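Local coordinates for TRAP dicarboxylate transporter, DctP subunit (Sulfurospirillum deleyianum, PDB 4OVS), which binds succinate and, as a periplasmic solute-binding protein, probably delivers it to a TRAP-type transporter in the membrane, at residues F108-K113 and K326-V331; D141-G146 and E262-E267. All coordinates share one frame; numbering follows the deposited sequence.

Contact 1 (F108-K113 and K326-V331); sequences FIFRDK and KKVQAV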
loop_
_atom_site.group_PDB
_atom_site.type_symbol
_atom_site.label_atom_id
_atom_site.label_comp_id
_atom_site.label_asym_id
_atom_site.label_seq_id
_atom_site.Cartn_x
_atom_site.Cartn_y
_atom_site.Cartn_z
ATOM N N PHE A 108 14.104 1.682 -2.573
ATOM C CA PHE A 108 14.974 0.610 -3.035
ATOM C C PHE A 108 15.411 -0.388 -1.965
ATOM O O PHE A 108 16.363 -1.119 -2.184
ATOM C CB PHE A 108 16.208 1.167 -3.729
ATOM C CG PHE A 108 15.888 1.900 -4.995
ATOM C CD1 PHE A 108 15.684 1.210 -6.171
ATOM C CD2 PHE A 108 15.750 3.271 -4.996
ATOM C CE1 PHE A 108 15.361 1.871 -7.350
ATOM C CE2 PHE A 108 15.432 3.953 -6.185
ATOM C CZ PHE A 108 15.237 3.248 -7.359
ATOM N N ILE A 109 14.693 -0.467 -0.851
ATOM C CA ILE A 109 15.062 -1.413 0.206
ATOM C C ILE A 109 14.815 -2.883 -0.221
ATOM O O ILE A 109 15.576 -3.787 0.122
ATOM C CB ILE A 109 14.357 -1.068 1.563
ATOM C CG1 ILE A 109 14.896 -1.949 2.699
ATOM C CG2 ILE A 109 12.874 -1.264 1.487
ATOM C CD1 ILE A 109 15.910 -1.290 3.575
ATOM N N PHE A 110 13.768 -3.123 -1.001
ATOM C CA PHE A 110 13.443 -4.488 -1.441
ATOM C C PHE A 110 13.934 -4.707 -2.886
ATOM O O PHE A 110 13.565 -3.929 -3.778
ATOM C CB PHE A 110 11.928 -4.763 -1.376
ATOM C CG PHE A 110 11.341 -4.765 0.028
ATOM C CD1 PHE A 110 11.658 -5.772 0.942
ATOM C CD2 PHE A 110 10.485 -3.777 0.437
ATOM C CE1 PHE A 110 11.122 -5.770 2.240
ATOM C CE2 PHE A 110 9.958 -3.761 1.727
ATOM C CZ PHE A 110 10.286 -4.765 2.638
ATOM N N ARG A 111 14.724 -5.763 -3.115
ATOM C CA ARG A 111 15.344 -6.046 -4.409
ATOM C C ARG A 111 14.357 -6.613 -5.385
ATOM O O ARG A 111 14.521 -6.447 -6.586
ATOM C CB ARG A 111 16.438 -7.093 -4.275
ATOM C CG ARG A 111 17.549 -6.740 -3.369
ATOM C CD ARG A 111 18.675 -7.731 -3.508
ATOM N NE ARG A 111 18.310 -9.095 -3.132
ATOM C CZ ARG A 111 18.199 -9.531 -1.876
ATOM N NH1 ARG A 111 18.385 -8.713 -0.842
ATOM N NH2 ARG A 111 17.887 -10.800 -1.642
ATOM N N ASP A 112 13.357 -7.323 -4.879
ATOM C CA ASP A 112 12.404 -8.015 -5.729
ATOM C C ASP A 112 11.416 -8.702 -4.816
ATOM O O ASP A 112 11.484 -8.506 -3.600
ATOM C CB ASP A 112 13.093 -8.977 -6.702
ATOM C CG ASP A 112 14.084 -9.900 -6.031
ATOM O OD1 ASP A 112 13.940 -10.200 -4.829
ATOM O OD2 ASP A 112 15.020 -10.362 -6.710
ATOM N N LYS A 113 10.478 -9.467 -5.367
ATOM C CA LYS A 113 9.426 -10.052 -4.556
ATOM C C LYS A 113 9.942 -11.198 -3.720
ATOM O O LYS A 113 9.410 -11.492 -2.644
ATOM C CB LYS A 113 8.278 -10.564 -5.429
ATOM C CG LYS A 113 7.466 -9.472 -6.110
ATOM C CD LYS A 113 6.527 -8.782 -5.148
ATOM C CE LYS A 113 5.714 -7.678 -5.833
ATOM N NZ LYS A 113 4.421 -8.119 -6.451
ATOM N N LYS A 326 19.694 -2.943 8.373
ATOM C CA LYS A 326 20.770 -3.843 7.944
ATOM C C LYS A 326 20.315 -5.294 7.878
ATOM O O LYS A 326 20.706 -6.031 6.975
ATOM C CB LYS A 326 22.013 -3.701 8.848
ATOM C CG LYS A 326 22.907 -2.521 8.459
ATOM C CD LYS A 326 24.154 -2.384 9.334
ATOM C CE LYS A 326 24.747 -0.968 9.227
ATOM N NZ LYS A 326 24.865 -0.445 7.808
ATOM N N LYS A 327 19.486 -5.701 8.828
ATOM C CA LYS A 327 18.872 -7.019 8.781
ATOM C C LYS A 327 18.130 -7.221 7.472
ATOM O O LYS A 327 18.252 -8.266 6.844
ATOM C CB LYS A 327 17.881 -7.178 9.921
ATOM C CG LYS A 327 18.125 -8.410 10.779
ATOM C CD LYS A 327 17.070 -8.574 11.868
ATOM C CE LYS A 327 17.210 -7.514 12.933
ATOM N NZ LYS A 327 17.298 -8.127 14.309
ATOM N N VAL A 328 17.335 -6.226 7.078
ATOM C CA VAL A 328 16.617 -6.307 5.810
ATOM C C VAL A 328 17.588 -6.390 4.660
ATOM O O VAL A 328 17.420 -7.214 3.779
ATOM C CB VAL A 328 15.705 -5.117 5.553
ATOM C CG1 VAL A 328 15.141 -5.219 4.139
ATOM C CG2 VAL A 328 14.581 -5.095 6.558
ATOM N N GLN A 329 18.621 -5.560 4.664
ATOM C CA GLN A 329 19.566 -5.574 3.546
ATOM C C GLN A 329 20.306 -6.900 3.446
ATOM O O GLN A 329 20.704 -7.301 2.367
ATOM C CB GLN A 329 20.546 -4.423 3.666
ATOM C CG GLN A 329 19.859 -3.076 3.469
ATOM C CD GLN A 329 20.794 -1.908 3.693
ATOM O OE1 GLN A 329 21.332 -1.723 4.786
ATOM N NE2 GLN A 329 20.994 -1.115 2.655
ATOM N N ALA A 330 20.444 -7.597 4.570
ATOM C CA ALA A 330 21.190 -8.853 4.610
ATOM C C ALA A 330 20.389 -10.085 4.175
ATOM O O ALA A 330 20.969 -11.160 3.991
ATOM C CB ALA A 330 21.772 -9.078 6.024
ATOM N N VAL A 331 19.073 -9.949 4.009
ATOM C CA VAL A 331 18.252 -11.127 3.741
ATOM C C VAL A 331 18.491 -11.585 2.325
ATOM O O VAL A 331 18.189 -10.866 1.365
ATOM C CB VAL A 331 16.750 -10.867 3.925
ATOM C CG1 VAL A 331 15.945 -12.015 3.340
ATOM C CG2 VAL A 331 16.418 -10.678 5.401
HETATM O O HOH W 1 19.561 -6.236 -0.545
#
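Two flat groups of residues 108-113, the guanidinium of Arg111 and the ring of Phe110, meet the C-terminal end of helix 317-330 in different ways. The guanidinium is used along its edge: Val331 O lies close to its plane and takes two N-H bonds at once, from Arg111 NH1 at 3.1 Å and from Arg111 NH2 at 3.0 Å. The carbonyl oxygen sits in the fork between the two nitrogens. NH2 lies in the carbonyl plane, on a lone pair, while NH1 comes nearly end-on to the C=O. Water 1 occupies the same rim, accepting from Arg111 NH1 at 2.8 Å and passing a weak bond on to Gln329 O. The bend of the arginine chain at chi3 (-63°) turns the planar head toward these carbonyls, and two bonds to one oxygen fix its rotation.

The Phe110 ring is met obliquely by Val328 CG1, 4.5 Å from CE1; Leu116 and Val119 of helix 113-120 also touch this ring. Closer apolar packing comes from Ile109, whose CG1 lies 3.6 Å from Val328 CG1, with the two side chains crossing at about a right angle. With CG1 anti to the backbone N (chi1 -172°), Ile109 presents that carbon to Val328; CD1 beyond it comes to 4.3 Å from Gln329 CG, at the more open margin.

His115 ties the same two parts from the side: ND1 is hydrogen-bonded to Arg111 N and NE2 to Val328 O. Asp112, next after Arg111, is the N-cap of helix 113-120, its OD1 bonded to His115 N. The contact thus joins the N-capped start of helix 113-120 to the C-terminal end of helix 317-330, packing the C-terminal helix on this family 7 solute-binding fold.

Contact 2 (D141-G146 and E262-E267); sequences DYWDAG and EATEYE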
loop_
_atom_site.group_PDB
_atom_site.type_symbol
_atom_site.label_atom_id
_atom_site.label_comp_id
_atom_site.label_asym_id
_atom_site.label_seq_id
_atom_site.Cartn_x
_atom_site.Cartn_y
_atom_site.Cartn_z
ATOM N N ASP A 141 -2.078 -10.836 8.733
ATOM C CA ASP A 141 -1.114 -11.188 7.680
ATOM C C ASP A 141 -0.675 -10.003 6.807
ATOM O O ASP A 141 -1.379 -9.041 6.687
ATOM C CB ASP A 141 -1.759 -12.122 6.655
ATOM C CG ASP A 141 -2.009 -13.509 7.173
ATOM O OD1 ASP A 141 -1.034 -14.122 7.692
ATOM O OD2 ASP A 141 -3.181 -13.989 7.029
ATOM N N TYR A 142 0.458 -10.130 6.131
ATOM C CA TYR A 142 0.809 -9.175 5.103
ATOM C C TYR A 142 0.243 -9.543 3.740
ATOM O O TYR A 142 0.282 -10.729 3.336
ATOM C CB TYR A 142 2.317 -9.073 4.973
ATOM C CG TYR A 142 3.018 -8.536 6.203
ATOM C CD1 TYR A 142 2.979 -7.199 6.492
ATOM C CD2 TYR A 142 3.747 -9.358 7.040
ATOM C CE1 TYR A 142 3.632 -6.676 7.587
ATOM C CE2 TYR A 142 4.405 -8.839 8.166
ATOM C CZ TYR A 142 4.347 -7.491 8.425
ATOM O OH TYR A 142 4.993 -6.935 9.532
ATOM N N TRP A 143 -0.250 -8.500 3.055
ATOM C CA TRP A 143 -0.733 -8.522 1.664
ATOM C C TRP A 143 0.134 -7.645 0.762
ATOM O O TRP A 143 0.753 -6.703 1.243
ATOM C CB TRP A 143 -2.161 -8.017 1.609
ATOM C CG TRP A 143 -3.223 -8.947 2.094
ATOM C CD1 TRP A 143 -3.055 -10.094 2.809
ATOM C CD2 TRP A 143 -4.632 -8.774 1.942
ATOM N NE1 TRP A 143 -4.283 -10.675 3.060
ATOM C CE2 TRP A 143 -5.265 -9.881 2.535
ATOM C CE3 TRP A 143 -5.433 -7.801 1.308
ATOM C CZ2 TRP A 143 -6.654 -10.057 2.513
ATOM C CZ3 TRP A 143 -6.782 -7.988 1.279
ATOM C CH2 TRP A 143 -7.388 -9.108 1.867
ATOM N N ASP A 144 0.151 -7.946 -0.559
ATOM C CA ASP A 144 1.050 -7.339 -1.549
ATOM C C ASP A 144 0.231 -6.359 -2.423
ATOM O O ASP A 144 -0.907 -6.668 -2.765
ATOM C CB ASP A 144 1.544 -8.442 -2.502
ATOM C CG ASP A 144 2.547 -7.961 -3.513
ATOM O OD1 ASP A 144 3.113 -6.855 -3.377
ATOM O OD2 ASP A 144 2.809 -8.733 -4.476
ATOM N N ALA A 145 0.805 -5.212 -2.742
ATOM C CA ALA A 145 0.295 -4.387 -3.833
ATOM C C ALA A 145 1.281 -4.461 -4.965
ATOM O O ALA A 145 1.021 -5.134 -5.924
ATOM C CB ALA A 145 0.020 -2.902 -3.404
ATOM N N GLY A 146 2.409 -3.752 -4.837
ATOM C CA GLY A 146 3.475 -3.850 -5.782
ATOM C C GLY A 146 4.464 -2.720 -5.606
ATOM O O GLY A 146 4.312 -1.863 -4.744
ATOM N N GLU A 262 -6.824 -18.200 3.934
ATOM C CA GLU A 262 -7.107 -18.521 2.549
ATOM C C GLU A 262 -7.085 -17.273 1.672
ATOM O O GLU A 262 -6.534 -17.283 0.561
ATOM C CB GLU A 262 -8.463 -19.226 2.468
ATOM C CG GLU A 262 -8.448 -20.532 3.126
ATOM C CD GLU A 262 -9.742 -21.318 2.975
ATOM O OE1 GLU A 262 -10.534 -21.013 2.055
ATOM O OE2 GLU A 262 -9.945 -22.258 3.766
ATOM N N ALA A 263 -7.624 -16.181 2.196
ATOM C CA ALA A 263 -7.755 -14.944 1.467
ATOM C C ALA A 263 -6.401 -14.291 1.240
ATOM O O ALA A 263 -6.162 -13.663 0.203
ATOM C CB ALA A 263 -8.702 -13.976 2.196
ATOM N N THR A 264 -5.503 -14.498 2.190
ATOM C CA THR A 264 -4.148 -13.975 2.095
ATOM C C THR A 264 -3.420 -14.698 0.952
ATOM O O THR A 264 -2.789 -14.056 0.126
ATOM C CB THR A 264 -3.418 -14.202 3.428
ATOM O OG1 THR A 264 -4.043 -13.417 4.469
ATOM C CG2 THR A 264 -1.991 -13.831 3.330
ATOM N N GLU A 265 -3.551 -16.024 0.899
ATOM C CA GLU A 265 -2.906 -16.861 -0.162
ATOM C C GLU A 265 -3.450 -16.407 -1.530
ATOM O O GLU A 265 -2.696 -16.218 -2.484
ATOM C CB GLU A 265 -3.209 -18.346 0.052
ATOM C CG GLU A 265 -3.126 -19.185 -1.256
ATOM C CD GLU A 265 -3.377 -20.691 -1.062
ATOM O OE1 GLU A 265 -4.446 -21.068 -0.492
ATOM O OE2 GLU A 265 -2.503 -21.496 -1.504
ATOM N N TYR A 266 -4.760 -16.175 -1.584
ATOM C CA TYR A 266 -5.439 -15.782 -2.818
ATOM C C TYR A 266 -5.023 -14.374 -3.259
ATOM O O TYR A 266 -4.706 -14.143 -4.412
ATOM C CB TYR A 266 -6.941 -15.847 -2.615
ATOM C CG TYR A 266 -7.690 -15.232 -3.744
ATOM C CD1 TYR A 266 -7.705 -15.842 -4.977
ATOM C CD2 TYR A 266 -8.391 -14.056 -3.583
ATOM C CE1 TYR A 266 -8.392 -15.283 -6.054
ATOM C CE2 TYR A 266 -9.087 -13.488 -4.639
ATOM C CZ TYR A 266 -9.085 -14.110 -5.868
ATOM O OH TYR A 266 -9.740 -13.579 -6.953
ATOM N N GLU A 267 -5.014 -13.436 -2.330
ATOM C CA GLU A 267 -4.565 -12.080 -2.624
ATOM C C GLU A 267 -3.181 -12.021 -3.202
ATOM O O GLU A 267 -2.952 -11.270 -4.141
ATOM C CB GLU A 267 -4.641 -11.180 -1.394
ATOM C CG GLU A 267 -4.527 -9.750 -1.660
ATOM C CD GLU A 267 -3.105 -9.166 -1.783
ATOM O OE1 GLU A 267 -2.096 -9.794 -1.349
ATOM O OE2 GLU A 267 -3.034 -8.008 -2.325
#
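Trp143 meets Thr264 at the edge of its indole and Glu267 over a face, where strand 137-152 runs beside the long helix 253-289. This is strand-on-helix packing of the kind found in TRAP solute-binding proteins, in which long elements span the two lobes; the local axes are 8.3 Å apart and only 20° from parallel.

Apolar contact centres on the indole. Glu267 CG rests over one face as a CH-pi contact, 4.0 Å from the centroid of the six-membered ring and offset toward the rim, while the carboxylate beyond it lies almost parallel to the ring. A bend at chi2 (-84°) lets the glutamate lay its methylene on the ring and still send its acid to the strand. On the six-membered ring, CZ2 approaches Ala263 CB.

Polar contacts surround the indole. Trp143 NE1 donates within the ring plane to Thr264 OG1 at 3.1 Å, and that hydroxyl has two acceptors within reach of its one proton, Asp141 OD2 at 2.8 Å and Met260 O of its own helix. A phenylalanine in place of Trp143 is likely to leave Thr264 OG1 without its N-H donor and open a gap beside Ala263. The indole also packs close to Lys40 and Tyr236, two succinate-binding residues, which is consistent with a second-shell place beside that site.

Asp144 turns its carboxylate to Tyr233 OH and Lys113 NZ, leaving its backbone to Glu267. Its carbonyl O is only 2.6 Å from Glu267 OE2, suggesting that this buried acid probably holds a proton. Glu267 OE1 accepts from Asp144 N on its syn side, from somewhat out of the carboxylate plane, 3.0 Å away and nearly straight at 168°.

From the N terminus, the chain passes the succinate-site residues Lys40 and Lys93 before reaching 108-113, which opens the loop that contact 1 closes only at 326-331, near the C terminus. Helices 113-120 and 123-134 then lead into strand 137-152, where 141-146 opens a second, shorter loop; contact 2 closes it at 262-267. The second loop is nested wholly inside the first. Contact 1 ties the C-terminal helix to the start of helix 113-120, whereas contact 2 packs the long helix 253-289 on strand 137-152. Though their centres are 19 Å apart, they are joined directly by a salt bridge from Lys113 NZ to Asp144 OD2, at 2.6 Å.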